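Local coordinates for protein D-glycero-D-manno-heptose 1-phosphate kinase (PDB 3K85) that probably phosphorylates D-glycero-D-manno-heptose 1-phosphate at the expense of ATP, as a sugar kinase of the GHMP family, at residues A[198-203]-A[310-315]; A[249-254]-A[304-309]; A[285-290]-A[317-322]. One frame throughout, in Å; residues are numbered along the deposited sequence.

The three contacts lie on one side of the molecule, their centres about 22 to 25 Å from the centre of the chain. Contacts 1 and 2 have centres about 10 Å apart, contacts 1 and 3 about 8 Å, and contacts 2 and 3 about 16 Å. Contacts 1 and 2 meet on neighbouring strands of one antiparallel sheet, 199-202 and 303-306, joined by backbone pairing such as Ser198 with Val307. Contacts 1 and 3 share helix 309-320, which follows strand 303-306. Along the chain, contact 2 is nested within the span closed by contact 1, whereas contact 3 interleaves with both. Together they join helices and a loop to this sheet of the GHMP kinase C-terminal part.

Contact 1: A[198-203]-A[310-315]; sequences SMVLYF and TRKEEV
Lys312 leaves its helix with CG anti to the backbone N (chi1 174°) and stays extended to its end, so that NZ reaches the carbonyl O of Met199 on the strand. The NZ to Met199 O hydrogen bond is 2.8 Å long, and the C=O...N angle is 159°, with the nitrogen tilted slightly from the carbonyl plane. A weak second bond ties NZ to the carbonyl O of Glu196, so the ammonium group is held by two backbone oxygens at the end of helix 189-197 and the start of strand 199-202. Below this polar tip the contact is apolar. Val200 CG2 lies 4.0 Å from Lys312 CG, and the same methyl is 4.0 Å from Val315 CG1, one helical turn further on. Thus one branch of Val200 meets both helix residues, each side chain running at a slant to it. Phe305 and Val316 also pack against Val200 and extend the apolar surface. Strand and helix run nearly parallel, their axes 9.1 Å apart at an angle of 17°: a helix lying along an antiparallel sheet, next in the chain to strand 303-306 of that sheet, as in alpha+beta folds.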
loop_
_atom_site.group_PDB
_atom_site.type_symbol
_atom_site.label_atom_id
_atom_site.label_comp_id
_atom_site.label_asym_id
_atom_site.label_seq_id
_atom_site.Cartn_x
_atom_site.Cartn_y
_atom_site.Cartn_z
ATOM N N SER A 198 -2.295 20.392 6.378
ATOM C CA SER A 198 -3.100 21.047 5.356
ATOM C C SER A 198 -4.595 20.796 5.570
ATOM O O SER A 198 -5.410 21.174 4.731
ATOM C CB SER A 198 -2.723 20.528 3.964
ATOM O OG SER A 198 -1.389 20.836 3.620
HETATM N N MSE A 199 -4.969 20.168 6.678
HETATM C CA MSE A 199 -6.388 19.888 6.896
HETATM C C MSE A 199 -7.008 20.293 8.217
HETATM O O MSE A 199 -6.387 20.226 9.277
HETATM C CB MSE A 199 -6.673 18.406 6.674
HETATM C CG MSE A 199 -6.725 18.003 5.224
HETATM SE SE MSE A 199 -6.841 16.085 5.022
HETATM C CE MSE A 199 -8.324 15.737 6.232
ATOM N N VAL A 200 -8.268 20.698 8.132
ATOM C CA VAL A 200 -9.026 21.107 9.298
ATOM C C VAL A 200 -10.345 20.324 9.343
ATOM O O VAL A 200 -11.082 20.269 8.356
ATOM C CB VAL A 200 -9.330 22.622 9.252
ATOM C CG1 VAL A 200 -9.894 23.085 10.591
ATOM C CG2 VAL A 200 -8.070 23.392 8.911
ATOM N N LEU A 201 -10.613 19.702 10.486
ATOM C CA LEU A 201 -11.836 18.938 10.707
ATOM C C LEU A 201 -12.765 19.799 11.548
ATOM O O LEU A 201 -12.462 20.091 12.705
ATOM C CB LEU A 201 -11.525 17.653 11.465
ATOM C CG LEU A 201 -11.417 16.357 10.669
ATOM C CD1 LEU A 201 -12.515 15.414 11.135
ATOM C CD2 LEU A 201 -11.530 16.634 9.175
ATOM N N TYR A 202 -13.899 20.196 10.983
ATOM C CA TYR A 202 -14.832 21.046 11.716
ATOM C C TYR A 202 -16.283 20.563 11.746
ATOM O O TYR A 202 -16.921 20.391 10.707
ATOM C CB TYR A 202 -14.779 22.468 11.148
ATOM C CG TYR A 202 -15.727 23.429 11.820
ATOM C CD1 TYR A 202 -15.628 23.696 13.186
ATOM C CD2 TYR A 202 -16.737 24.064 11.093
ATOM C CE1 TYR A 202 -16.515 24.572 13.817
ATOM C CE2 TYR A 202 -17.632 24.943 11.711
ATOM C CZ TYR A 202 -17.515 25.190 13.074
ATOM O OH TYR A 202 -18.405 26.040 13.691
ATOM N N PHE A 203 -16.797 20.351 12.955
ATOM C CA PHE A 203 -18.175 19.913 13.138
ATOM C C PHE A 203 -19.025 21.140 13.456
ATOM O O PHE A 203 -18.492 22.191 13.813
ATOM C CB PHE A 203 -18.280 18.920 14.294
ATOM C CG PHE A 203 -17.520 17.643 14.077
ATOM C CD1 PHE A 203 -16.129 17.630 14.082
ATOM C CD2 PHE A 203 -18.199 16.440 13.914
ATOM C CE1 PHE A 203 -15.424 16.436 13.934
ATOM C CE2 PHE A 203 -17.504 15.241 13.765
ATOM C CZ PHE A 203 -16.113 15.242 13.776
ATOM N N THR A 310 0.777 27.112 6.239
ATOM C CA THR A 310 1.099 28.396 6.873
ATOM C C THR A 310 -0.141 29.240 7.167
ATOM O O THR A 310 -0.056 30.276 7.831
ATOM C CB THR A 310 2.061 29.237 5.995
ATOM O OG1 THR A 310 1.461 29.469 4.715
ATOM C CG2 THR A 310 3.387 28.513 5.801
ATOM N N ARG A 311 -1.292 28.801 6.665
ATOM C CA ARG A 311 -2.536 29.525 6.889
ATOM C C ARG A 311 -3.529 28.709 7.705
ATOM O O ARG A 311 -4.614 29.190 8.019
ATOM C CB ARG A 311 -3.178 29.919 5.551
ATOM C CG ARG A 311 -2.371 30.930 4.754
ATOM C CD ARG A 311 -2.965 31.195 3.373
ATOM N NE ARG A 311 -4.309 31.772 3.423
ATOM C CZ ARG A 311 -4.634 32.883 4.084
ATOM N NH1 ARG A 311 -3.712 33.554 4.773
ATOM N NH2 ARG A 311 -5.884 33.334 4.044
ATOM N N LYS A 312 -3.161 27.484 8.063
ATOM C CA LYS A 312 -4.068 26.640 8.825
ATOM C C LYS A 312 -4.512 27.244 10.155
ATOM O O LYS A 312 -5.707 27.262 10.454
ATOM C CB LYS A 312 -3.453 25.256 9.070
ATOM C CG LYS A 312 -4.310 24.375 9.984
ATOM C CD LYS A 312 -3.807 22.943 10.088
ATOM C CE LYS A 312 -4.565 22.197 11.176
ATOM N NZ LYS A 312 -4.388 20.710 11.131
ATOM N N GLU A 313 -3.567 27.736 10.954
ATOM C CA GLU A 313 -3.911 28.307 12.258
ATOM C C GLU A 313 -4.984 29.395 12.170
ATOM O O GLU A 313 -5.856 29.494 13.040
ATOM C CB GLU A 313 -2.665 28.869 12.957
ATOM C CG GLU A 313 -2.965 29.572 14.277
ATOM C CD GLU A 313 -3.579 28.661 15.336
ATOM O OE1 GLU A 313 -4.508 27.896 15.010
ATOM O OE2 GLU A 313 -3.141 28.722 16.506
ATOM N N GLU A 314 -4.909 30.209 11.123
ATOM C CA GLU A 314 -5.878 31.273 10.916
ATOM C C GLU A 314 -7.236 30.608 10.733
ATOM O O GLU A 314 -8.167 30.858 11.499
ATOM C CB GLU A 314 -5.506 32.082 9.674
ATOM C CG GLU A 314 -5.443 33.591 9.895
ATOM C CD GLU A 314 -4.600 33.990 11.103
ATOM O OE1 GLU A 314 -5.108 33.930 12.242
ATOM O OE2 GLU A 314 -3.421 34.358 10.916
ATOM N N VAL A 315 -7.338 29.746 9.726
ATOM C CA VAL A 315 -8.576 29.029 9.461
ATOM C C VAL A 315 -9.134 28.429 10.751
ATOM O O VAL A 315 -10.302 28.633 11.091
ATOM C CB VAL A 315 -8.345 27.892 8.430
ATOM C CG1 VAL A 315 -9.593 27.028 8.305
ATOM C CG2 VAL A 315 -7.985 28.486 7.071
#

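Contact 2: A[249-254]-A[304-309]; sequences GDVGEF and MFVVEP
Phe254 presents its ring obliquely to two different strand side chains at once, and no polar group takes part in the join. Its CE2 lies 3.7 Å from Val306 CG2, while CZ at the end of the ring is 3.7 Å from CE of selenomethionine Met304. The Met304 chain bends at its last torsion (chi3 89°) and crosses Phe254 at about a right angle; the residue is poorly ordered, which leaves the position of that methyl less certain. One turn earlier on the helix, Val251 CG1 touches Val306 CG1 at 4.0 Å. The two methyls of Val306 therefore divide the work, CG1 meeting Val251 and CG2 meeting the ring. Leu195 packs on Phe254 as well, and Ala255 and Leu258 continue the same helix surface over the strand.

Away from this apolar patch, the chain turns sharply before it enters the helix. Gly249, at positive phi, closes the preceding helix as the C-prime residue of a Schellman motif, and Asp250 then serves as N-cap of the next. Asp250 OD1 accepts from Glu253 N, which approaches from above the carboxylate plane; the modelled length of 2.5 Å is unusually short and its exact value doubtful. From this capped first turn Val251 and Phe254 face the strand. Val306 and Met304, two residues apart, point to the same face of the antiparallel sheet, so the contact is the N-capped start of helix 251-264 packed against that face.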
loop_
_atom_site.group_PDB
_atom_site.type_symbol
_atom_site.label_atom_id
_atom_site.label_comp_id
_atom_site.label_asym_id
_atom_site.label_seq_id
_atom_site.Cartn_x
_atom_site.Cartn_y
_atom_site.Cartn_z
ATOM N N GLY A 249 1.874 13.500 -3.292
ATOM C CA GLY A 249 1.947 14.574 -2.316
ATOM C C GLY A 249 1.389 15.886 -2.837
ATOM O O GLY A 249 1.577 16.948 -2.237
ATOM N N ASP A 250 0.695 15.820 -3.961
ATOM C CA ASP A 250 0.120 17.021 -4.540
ATOM C C ASP A 250 -1.153 17.414 -3.801
ATOM O O ASP A 250 -2.262 17.126 -4.252
ATOM C CB ASP A 250 -0.193 16.789 -6.015
ATOM C CG ASP A 250 -0.525 18.069 -6.743
ATOM O OD1 ASP A 250 -1.186 18.950 -6.148
ATOM O OD2 ASP A 250 -0.134 18.190 -7.921
ATOM N N VAL A 251 -0.998 18.078 -2.665
ATOM C CA VAL A 251 -2.155 18.503 -1.884
ATOM C C VAL A 251 -2.983 19.561 -2.623
ATOM O O VAL A 251 -4.203 19.622 -2.466
ATOM C CB VAL A 251 -1.727 19.060 -0.507
ATOM C CG1 VAL A 251 -2.965 19.387 0.340
ATOM C CG2 VAL A 251 -0.870 18.037 0.212
ATOM N N GLY A 252 -2.316 20.387 -3.427
ATOM C CA GLY A 252 -3.012 21.412 -4.182
ATOM C C GLY A 252 -4.014 20.773 -5.128
ATOM O O GLY A 252 -5.162 21.221 -5.237
ATOM N N GLU A 253 -3.585 19.713 -5.811
ATOM C CA GLU A 253 -4.465 19.017 -6.734
ATOM C C GLU A 253 -5.615 18.395 -5.951
ATOM O O GLU A 253 -6.741 18.320 -6.442
ATOM C CB GLU A 253 -3.702 17.932 -7.491
ATOM C CG GLU A 253 -4.569 17.132 -8.458
ATOM C CD GLU A 253 -5.190 17.986 -9.565
ATOM O OE1 GLU A 253 -5.924 17.416 -10.411
ATOM O OE2 GLU A 253 -4.945 19.215 -9.594
ATOM N N PHE A 254 -5.333 17.956 -4.727
ATOM C CA PHE A 254 -6.368 17.354 -3.896
ATOM C C PHE A 254 -7.409 18.422 -3.572
ATOM O O PHE A 254 -8.616 18.165 -3.575
ATOM C CB PHE A 254 -5.759 16.780 -2.607
ATOM C CG PHE A 254 -6.779 16.238 -1.638
ATOM C CD1 PHE A 254 -7.789 15.379 -2.070
ATOM C CD2 PHE A 254 -6.728 16.588 -0.293
ATOM C CE1 PHE A 254 -8.733 14.879 -1.174
ATOM C CE2 PHE A 254 -7.660 16.097 0.613
ATOM C CZ PHE A 254 -8.666 15.241 0.176
HETATM N N MSE A 304 -14.852 19.140 6.017
HETATM C CA MSE A 304 -13.434 18.850 5.894
HETATM C C MSE A 304 -12.841 19.955 5.034
HETATM O O MSE A 304 -13.223 20.123 3.878
HETATM C CB MSE A 304 -13.232 17.490 5.230
HETATM C CG MSE A 304 -11.783 17.049 5.123
HETATM SE SE MSE A 304 -11.635 15.283 4.335
HETATM C CE MSE A 304 -11.552 15.799 2.470
ATOM N N PHE A 305 -11.920 20.717 5.607
ATOM C CA PHE A 305 -11.284 21.813 4.886
ATOM C C PHE A 305 -9.819 21.534 4.567
ATOM O O PHE A 305 -9.083 20.999 5.393
ATOM C CB PHE A 305 -11.370 23.100 5.706
ATOM C CG PHE A 305 -12.730 23.729 5.723
ATOM C CD1 PHE A 305 -13.265 24.284 4.564
ATOM C CD2 PHE A 305 -13.463 23.803 6.903
ATOM C CE1 PHE A 305 -14.516 24.911 4.582
ATOM C CE2 PHE A 305 -14.714 24.426 6.933
ATOM C CZ PHE A 305 -15.240 24.981 5.770
ATOM N N VAL A 306 -9.403 21.904 3.362
ATOM C CA VAL A 306 -8.022 21.730 2.934
ATOM C C VAL A 306 -7.404 23.121 2.793
ATOM O O VAL A 306 -7.815 23.903 1.941
ATOM C CB VAL A 306 -7.945 20.986 1.577
ATOM C CG1 VAL A 306 -6.532 21.060 1.008
ATOM C CG2 VAL A 306 -8.362 19.531 1.765
ATOM N N VAL A 307 -6.414 23.424 3.627
ATOM C CA VAL A 307 -5.772 24.733 3.597
ATOM C C VAL A 307 -4.240 24.690 3.569
ATOM O O VAL A 307 -3.619 23.694 3.955
ATOM C CB VAL A 307 -6.228 25.573 4.817
ATOM C CG1 VAL A 307 -5.793 24.894 6.106
ATOM C CG2 VAL A 307 -5.674 26.981 4.731
ATOM N N GLU A 308 -3.639 25.775 3.083
ATOM C CA GLU A 308 -2.187 25.901 3.022
ATOM C C GLU A 308 -1.726 25.842 4.468
ATOM O O GLU A 308 -2.278 26.538 5.326
ATOM C CB GLU A 308 -1.799 27.254 2.429
ATOM C CG GLU A 308 -0.923 27.196 1.197
ATOM C CD GLU A 308 -0.736 28.570 0.578
ATOM O OE1 GLU A 308 -1.757 29.190 0.210
ATOM O OE2 GLU A 308 0.419 29.034 0.463
ATOM N N PRO A 309 -0.713 25.012 4.764
ATOM C CA PRO A 309 -0.183 24.865 6.123
ATOM C C PRO A 309 0.081 26.176 6.879
ATOM O O PRO A 309 -0.345 26.334 8.026
ATOM C CB PRO A 309 1.087 24.051 5.899
ATOM C CG PRO A 309 0.697 23.162 4.761
ATOM C CD PRO A 309 0.005 24.130 3.827
#

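Contact 3: A[285-290]-A[317-322]; sequences TGAGAM and RALNNL
Ala318 meets Ala287 first as helix 309-320 nears its end, their CB atoms 4.4 Å apart. The CA atoms of these two residues are the nearest pair across the two segments, 7.0 Å from each other; small side chains on both partners let the loop lie this near the helix. Next comes Leu319, which makes the second touch. Its chi1 of -69° sets CG beside the backbone N, and an extended chi2 (179°) then sends CD2 to 4.2 Å from Ala287 CB. The single methyl of Ala287 thus faces Ala318 and Leu319 together. Leu319 is the buried member of the trio, since Phe305, Tyr202 and Ala284 pack on it too, and through it the loop contact runs on into the sheet side of the helix. Beyond Leu319, Asn321 N bonds to Ala318 O at 2.9 Å and Leu322 N to Leu319 O at 2.7 Å as the chain leaves the helix. Leu322 itself then packs on Tyr202 and Val283. Two alanine methyls and one leucine branch make this plain van der Waals packing of the loop before strand 291-294 against the last turn of a sheet-covering helix.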
loop_
_atom_site.group_PDB
_atom_site.type_symbol
_atom_site.label_atom_id
_atom_site.label_comp_id
_atom_site.label_asym_id
_atom_site.label_seq_id
_atom_site.Cartn_x
_atom_site.Cartn_y
_atom_site.Cartn_z
ATOM N N THR A 285 -17.931 27.445 5.629
ATOM C CA THR A 285 -17.215 27.639 4.369
ATOM C C THR A 285 -16.995 29.129 4.095
ATOM O O THR A 285 -16.158 29.498 3.268
ATOM C CB THR A 285 -17.969 26.978 3.176
ATOM O OG1 THR A 285 -18.109 25.570 3.414
ATOM C CG2 THR A 285 -17.200 27.173 1.870
ATOM N N GLY A 286 -17.741 29.978 4.802
ATOM C CA GLY A 286 -17.600 31.416 4.640
ATOM C C GLY A 286 -16.169 31.863 4.896
ATOM O O GLY A 286 -15.670 32.778 4.238
ATOM N N ALA A 287 -15.512 31.216 5.858
ATOM C CA ALA A 287 -14.123 31.519 6.193
ATOM C C ALA A 287 -13.196 30.865 5.160
ATOM O O ALA A 287 -12.963 29.654 5.196
ATOM C CB ALA A 287 -13.805 31.002 7.586
ATOM N N GLY A 288 -12.672 31.680 4.247
ATOM C CA GLY A 288 -11.795 31.193 3.198
ATOM C C GLY A 288 -10.708 30.185 3.554
ATOM O O GLY A 288 -10.092 30.236 4.624
ATOM N N ALA A 289 -10.482 29.262 2.621
ATOM C CA ALA A 289 -9.472 28.206 2.716
ATOM C C ALA A 289 -9.277 27.820 1.253
ATOM O O ALA A 289 -9.497 28.651 0.371
ATOM C CB ALA A 289 -10.003 27.026 3.512
HETATM N N MSE A 290 -8.881 26.586 0.972
HETATM C CA MSE A 290 -8.704 26.198 -0.425
HETATM C C MSE A 290 -9.896 25.429 -0.960
HETATM O O MSE A 290 -10.218 25.511 -2.147
HETATM C CB MSE A 290 -7.451 25.352 -0.610
HETATM C CG MSE A 290 -6.164 26.131 -0.570
HETATM SE SE MSE A 290 -4.748 25.050 -1.285
HETATM C CE MSE A 290 -4.316 24.027 0.301
ATOM N N ARG A 317 -8.557 29.210 13.857
ATOM C CA ARG A 317 -8.973 30.220 14.829
ATOM C C ARG A 317 -10.324 30.848 14.495
ATOM O O ARG A 317 -11.165 31.045 15.374
ATOM C CB ARG A 317 -7.914 31.318 14.950
ATOM C CG ARG A 317 -6.802 30.977 15.923
ATOM C CD ARG A 317 -5.752 32.069 15.968
ATOM N NE ARG A 317 -4.810 31.875 17.069
ATOM C CZ ARG A 317 -3.812 32.704 17.350
ATOM N NH1 ARG A 317 -3.624 33.788 16.607
ATOM N NH2 ARG A 317 -3.004 32.453 18.370
ATOM N N ALA A 318 -10.520 31.157 13.218
ATOM C CA ALA A 318 -11.755 31.765 12.753
ATOM C C ALA A 318 -12.938 30.837 12.984
ATOM O O ALA A 318 -13.935 31.243 13.583
ATOM C CB ALA A 318 -11.637 32.106 11.282
ATOM N N LEU A 319 -12.825 29.595 12.515
ATOM C CA LEU A 319 -13.903 28.624 12.675
ATOM C C LEU A 319 -14.274 28.372 14.139
ATOM O O LEU A 319 -15.460 28.294 14.471
ATOM C CB LEU A 319 -13.545 27.292 11.997
ATOM C CG LEU A 319 -13.467 27.257 10.463
ATOM C CD1 LEU A 319 -13.087 25.858 9.999
ATOM C CD2 LEU A 319 -14.802 27.665 9.857
ATOM N N ASN A 320 -13.275 28.242 15.012
ATOM C CA ASN A 320 -13.552 28.000 16.428
ATOM C C ASN A 320 -14.318 29.173 17.029
ATOM O O ASN A 320 -14.940 29.046 18.087
ATOM C CB ASN A 320 -12.260 27.766 17.217
ATOM C CG ASN A 320 -11.711 26.359 17.042
ATOM O OD1 ASN A 320 -11.237 25.996 15.970
ATOM N ND2 ASN A 320 -11.781 25.558 18.097
ATOM N N ASN A 321 -14.264 30.317 16.350
ATOM C CA ASN A 321 -14.979 31.500 16.805
ATOM C C ASN A 321 -16.431 31.404 16.367
ATOM O O ASN A 321 -17.220 32.319 16.598
ATOM C CB ASN A 321 -14.353 32.782 16.244
ATOM C CG ASN A 321 -13.287 33.360 17.162
ATOM O OD1 ASN A 321 -13.464 33.412 18.382
ATOM N ND2 ASN A 321 -12.182 33.813 16.577
ATOM N N LEU A 322 -16.771 30.293 15.723
ATOM C CA LEU A 322 -18.133 30.057 15.278
ATOM C C LEU A 322 -18.856 29.276 16.365
ATOM O O LEU A 322 -18.308 29.054 17.450
ATOM C CB LEU A 322 -18.150 29.276 13.961
ATOM C CG LEU A 322 -18.185 30.096 12.666
ATOM C CD1 LEU A 322 -17.096 31.158 12.680
ATOM C CD2 LEU A 322 -18.016 29.159 11.474
#